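Local atomic coordinates of inorganic pyrophosphatase (Anaplasma phagocytophilum, PDB entry 3LD3), a protein that probably catalyses the magnesium-dependent hydrolysis of inorganic pyrophosphate to two phosphate ions, working as a homohexamer. Residues 27-30 with 31-35; 99-102 with 103-107. All coordinates share one frame; numbering follows the deposited sequence. Where two conformers were deposited one is given.

Contact 1: residues 27-30 with 31-35; sequences IGSG and SNAPE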
loop_
_atom_site.group_PDB
_atom_site.type_symbol
_atom_site.label_atom_id
_atom_site.label_comp_id
_atom_site.label_asym_id
_atom_site.label_seq_id
_atom_site.Cartn_x
_atom_site.Cartn_y
_atom_site.Cartn_z
ATOM N N ILE A 27 -20.686 -22.759 -3.673
ATOM C CA ILE A 27 -19.262 -22.832 -4.031
ATOM C C ILE A 27 -18.797 -24.272 -3.728
ATOM O O ILE A 27 -18.116 -24.915 -4.528
ATOM C CB ILE A 27 -18.441 -21.763 -3.257
ATOM C CG1 ILE A 27 -18.862 -20.350 -3.705
ATOM C CG2 ILE A 27 -16.931 -21.959 -3.464
ATOM C CD1 ILE A 27 -18.462 -19.240 -2.756
ATOM N N GLY A 28 -19.205 -24.792 -2.580
ATOM C CA GLY A 28 -18.874 -26.185 -2.213
ATOM C C GLY A 28 -17.426 -26.321 -1.747
ATOM O O GLY A 28 -16.651 -25.373 -1.839
ATOM N N SER A 29 -17.058 -27.505 -1.246
ATOM C CA SER A 29 -15.721 -27.725 -0.702
ATOM C C SER A 29 -14.705 -28.080 -1.778
ATOM O O SER A 29 -13.517 -28.098 -1.496
ATOM C CB SER A 29 -15.768 -28.815 0.363
ATOM O OG SER A 29 -16.438 -29.951 -0.111
ATOM N N GLY A 30 -15.178 -28.353 -2.992
ATOM C CA GLY A 30 -14.324 -28.686 -4.153
ATOM C C GLY A 30 -14.615 -30.069 -4.717
ATOM O O GLY A 30 -14.795 -31.016 -3.944
ATOM N N SER A 31 -14.680 -30.193 -6.045
ATOM C CA SER A 31 -14.997 -31.489 -6.656
ATOM C C SER A 31 -13.920 -32.532 -6.358
ATOM O O SER A 31 -14.213 -33.744 -6.325
ATOM C CB SER A 31 -15.198 -31.366 -8.168
ATOM O OG SER A 31 -14.018 -30.880 -8.787
ATOM N N ASN A 32 -12.678 -32.071 -6.148
ATOM C CA ASN A 32 -11.558 -32.974 -5.858
ATOM C C ASN A 32 -11.162 -32.979 -4.386
ATOM O O ASN A 32 -10.059 -33.384 -4.044
ATOM C CB ASN A 32 -10.333 -32.620 -6.706
ATOM C CG ASN A 32 -10.561 -32.863 -8.176
ATOM O OD1 ASN A 32 -10.361 -31.969 -9.004
ATOM N ND2 ASN A 32 -11.039 -34.047 -8.505
ATOM N N ALA A 33 -12.080 -32.574 -3.511
ATOM C CA ALA A 33 -11.817 -32.594 -2.052
ATOM C C ALA A 33 -11.651 -34.052 -1.623
ATOM O O ALA A 33 -12.297 -34.933 -2.168
ATOM C CB ALA A 33 -12.980 -31.935 -1.285
ATOM N N PRO A 34 -10.770 -34.316 -0.670
ATOM C CA PRO A 34 -9.944 -33.401 0.094
ATOM C C PRO A 34 -8.561 -33.115 -0.503
ATOM O O PRO A 34 -7.779 -32.410 0.120
ATOM C CB PRO A 34 -9.797 -34.149 1.435
ATOM C CG PRO A 34 -9.713 -35.562 1.011
ATOM C CD PRO A 34 -10.675 -35.693 -0.144
ATOM N N GLU A 35 -8.240 -33.658 -1.675
ATOM C CA GLU A 35 -6.918 -33.473 -2.294
ATOM C C GLU A 35 -6.688 -32.014 -2.713
ATOM O O GLU A 35 -5.594 -31.489 -2.575
ATOM C CB GLU A 35 -6.740 -34.389 -3.506
ATOM C CG GLU A 35 -6.947 -35.879 -3.205
ATOM C CD GLU A 35 -5.937 -36.413 -2.211
ATOM O OE1 GLU A 35 -4.754 -36.009 -2.276
ATOM O OE2 GLU A 35 -6.329 -37.254 -1.372
#

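Contact 2: residues 99-102 with 103-107; sequences FPVM and PGAVI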
loop_
_atom_site.group_PDB
_atom_site.type_symbol
_atom_site.label_atom_id
_atom_site.label_comp_id
_atom_site.label_asym_id
_atom_site.label_seq_id
_atom_site.Cartn_x
_atom_site.Cartn_y
_atom_site.Cartn_z
ATOM N N PHE A 99 1.357 -13.610 -3.078
ATOM C CA PHE A 99 0.754 -12.298 -2.866
ATOM C C PHE A 99 -0.517 -12.456 -2.071
ATOM O O PHE A 99 -1.065 -13.517 -2.039
ATOM C CB PHE A 99 0.450 -11.620 -4.201
ATOM C CG PHE A 99 1.664 -11.343 -4.991
ATOM C CD1 PHE A 99 2.503 -10.302 -4.629
ATOM C CD2 PHE A 99 2.018 -12.154 -6.054
ATOM C CE1 PHE A 99 3.671 -10.057 -5.331
ATOM C CE2 PHE A 99 3.186 -11.888 -6.780
ATOM C CZ PHE A 99 4.015 -10.853 -6.388
ATOM N N PRO A 100 -0.999 -11.384 -1.425
ATOM C CA PRO A 100 -2.260 -11.432 -0.688
ATOM C C PRO A 100 -3.423 -11.645 -1.622
ATOM O O PRO A 100 -3.404 -11.137 -2.753
ATOM C CB PRO A 100 -2.340 -10.056 -0.043
ATOM C CG PRO A 100 -0.972 -9.584 -0.033
ATOM C CD PRO A 100 -0.336 -10.091 -1.249
ATOM N N VAL A 101 -4.436 -12.347 -1.140
ATOM C CA VAL A 101 -5.672 -12.558 -1.851
ATOM C C VAL A 101 -6.763 -11.788 -1.100
ATOM O O VAL A 101 -6.882 -11.889 0.140
ATOM C CB VAL A 101 -6.019 -14.055 -1.889
ATOM C CG1 VAL A 101 -7.385 -14.304 -2.543
ATOM C CG2 VAL A 101 -4.893 -14.897 -2.595
ATOM N N MET A 102 -7.592 -11.066 -1.828
ATOM C CA MET A 102 -8.551 -10.206 -1.201
ATOM C C MET A 102 -9.666 -10.975 -0.496
ATOM O O MET A 102 -10.087 -12.053 -0.945
ATOM C CB MET A 102 -9.140 -9.243 -2.228
ATOM C CG MET A 102 -10.054 -9.861 -3.161
ATOM S SD MET A 102 -10.701 -8.577 -4.326
ATOM C CE MET A 102 -11.561 -7.478 -3.418
ATOM N N PRO A 103 -10.187 -10.405 0.599
ATOM C CA PRO A 103 -11.305 -11.077 1.265
ATOM C C PRO A 103 -12.482 -11.208 0.337
ATOM O O PRO A 103 -12.783 -10.279 -0.447
ATOM C CB PRO A 103 -11.632 -10.164 2.455
ATOM C CG PRO A 103 -10.369 -9.447 2.714
ATOM C CD PRO A 103 -9.700 -9.262 1.373
ATOM N N GLY A 104 -13.132 -12.351 0.409
ATOM C CA GLY A 104 -14.263 -12.656 -0.418
ATOM C C GLY A 104 -13.923 -13.419 -1.691
ATOM O O GLY A 104 -14.823 -14.000 -2.320
ATOM N N ALA A 105 -12.649 -13.429 -2.090
ATOM C CA ALA A 105 -12.229 -14.265 -3.214
ATOM C C ALA A 105 -12.114 -15.736 -2.798
ATOM O O ALA A 105 -11.849 -16.049 -1.656
ATOM C CB ALA A 105 -10.920 -13.792 -3.783
ATOM N N VAL A 106 -12.305 -16.610 -3.759
ATOM C CA VAL A 106 -12.251 -18.056 -3.558
ATOM C C VAL A 106 -10.998 -18.559 -4.237
ATOM O O VAL A 106 -10.673 -18.156 -5.366
ATOM C CB VAL A 106 -13.455 -18.782 -4.143
ATOM C CG1 VAL A 106 -13.455 -20.262 -3.668
ATOM C CG2 VAL A 106 -14.757 -18.072 -3.773
ATOM N N ILE A 107 -10.275 -19.452 -3.571
ATOM C CA ILE A 107 -9.062 -20.012 -4.174
ATOM C C ILE A 107 -9.025 -21.518 -3.949
ATOM O O ILE A 107 -9.412 -21.999 -2.890
ATOM C CB ILE A 107 -7.786 -19.302 -3.646
ATOM C CG1 ILE A 107 -6.497 -19.835 -4.306
ATOM C CG2 ILE A 107 -7.667 -19.387 -2.090
ATOM C CD1 ILE A 107 -5.246 -19.053 -3.925
#

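Contact 1: residues 27-30 with 31-35
Two torsions set Ser29 and Gly30 against Ala33: Gly30, at a phi of 120°, leads the chain into a turn whose bend is made at Ser31 and Asn32, and Ser29 holds OG between its backbone N and carbonyl carbon (chi1 50°), facing the methyl group of Ala33. The OG of Ser29 lies 4.2 Å from the CB of Ala33, and its carbonyl O comes to 3.9 Å from the same carbon, so the methyl meets the serine as a loose contact with polar atoms. At the backbone angles of Gly30 any side chain would press on the carbonyl O of Ser29, which is why glycine suits the place. The bend is a type I beta turn from Gly30 to Ala33, with Ser31 and Asn32 at its exposed corners, fitting places for small polar side chains. It is closed by Ala33 N donating to Gly30 O over 3.2 Å; the N-H points fairly straight at the oxygen (158°), but it arrives well above the carbonyl plane. Ala33 CB also sits 3.3 Å from Gly30 O. A cis peptide then leads into Pro34. The loop packs on helix 180-195 through Ser29 and Ala33, which both touch Ile191; a salt bridge from Glu35 OE1 to Lys184 NZ is a separate tie to the same helix. Backbone hydrogen bonding of Ser29 with Asn38 joins it to strand 37-41.

Contact 2: residues 99-102 with 103-107
Ala105 fills a shallow hollow formed by the side chains and backbone of Val101 and Met102. Its CB, the bump, rests 3.8 Å from Val101 CG1 on one flank and 4.1 Å from Met102 CG on another, the two directions lying nearly at right angles, and the methyl also approaches Met102 O. The small side chain of alanine matches this buried hollow. Val101 offers its two branches to different partners: CG1, anti to the backbone N (chi1 176°), is the one that meets Ala105, while CG2 reaches along toward Ile107, whose CD1 lies 4.4 Å away in a looser contact. Branched, wholly apolar side chains suit this inner face. Between the two segments runs a type II beta turn from Met102 to Ala105, with the classical Pro-Gly pair at its corners: the ring of Pro103 fixes the first corner, and Gly104, at a positive phi of 94°, takes the second, where a side chain would collide with the carbonyl O of Pro103. Ala105 N closes the turn on Met102 O at 3.1 Å, nearly straight (161°) though tilted from the carbonyl plane. This turn leads into strand 106-119 of the beta barrel that forms the core of the pyrophosphatase family. Met102 CB lies beside CD of the next residue, Pro103, at 3.6 Å, and the methionine chain extends and then bends at its last torsion. Flexible methionine suits an interface: its side chain packs on Pro103 of a second subunit and on Met102 of a fourth, and its backbone N is hydrogen-bonded to Tyr52 OH of the second subunit. Val101 packs on Ile41 of strand 37-41 and on Val63 of the second subunit.

Both contacts are built on a four-residue beta turn closed by one backbone hydrogen bond, but their settings differ. Contact 1 is a surface turn, with polar corners and little hydrophobic packing between its own segments, whereas contact 2 is partly buried and packs mainly through aliphatic side chains where subunits of the hexamer meet. Strand 37-41 serves both: Asn38, near its start, holds the loop of contact 1, while its backbone is hydrogen-bonded to Gly104, Ala105 and Ile107 of contact 2. Their centres lie about 17 Å apart, yet they touch where Ile27 CG2 meets Val106 CG1 at 3.9 Å. Contact 1 lies against a helix of its own chain, contact 2 largely against other subunits.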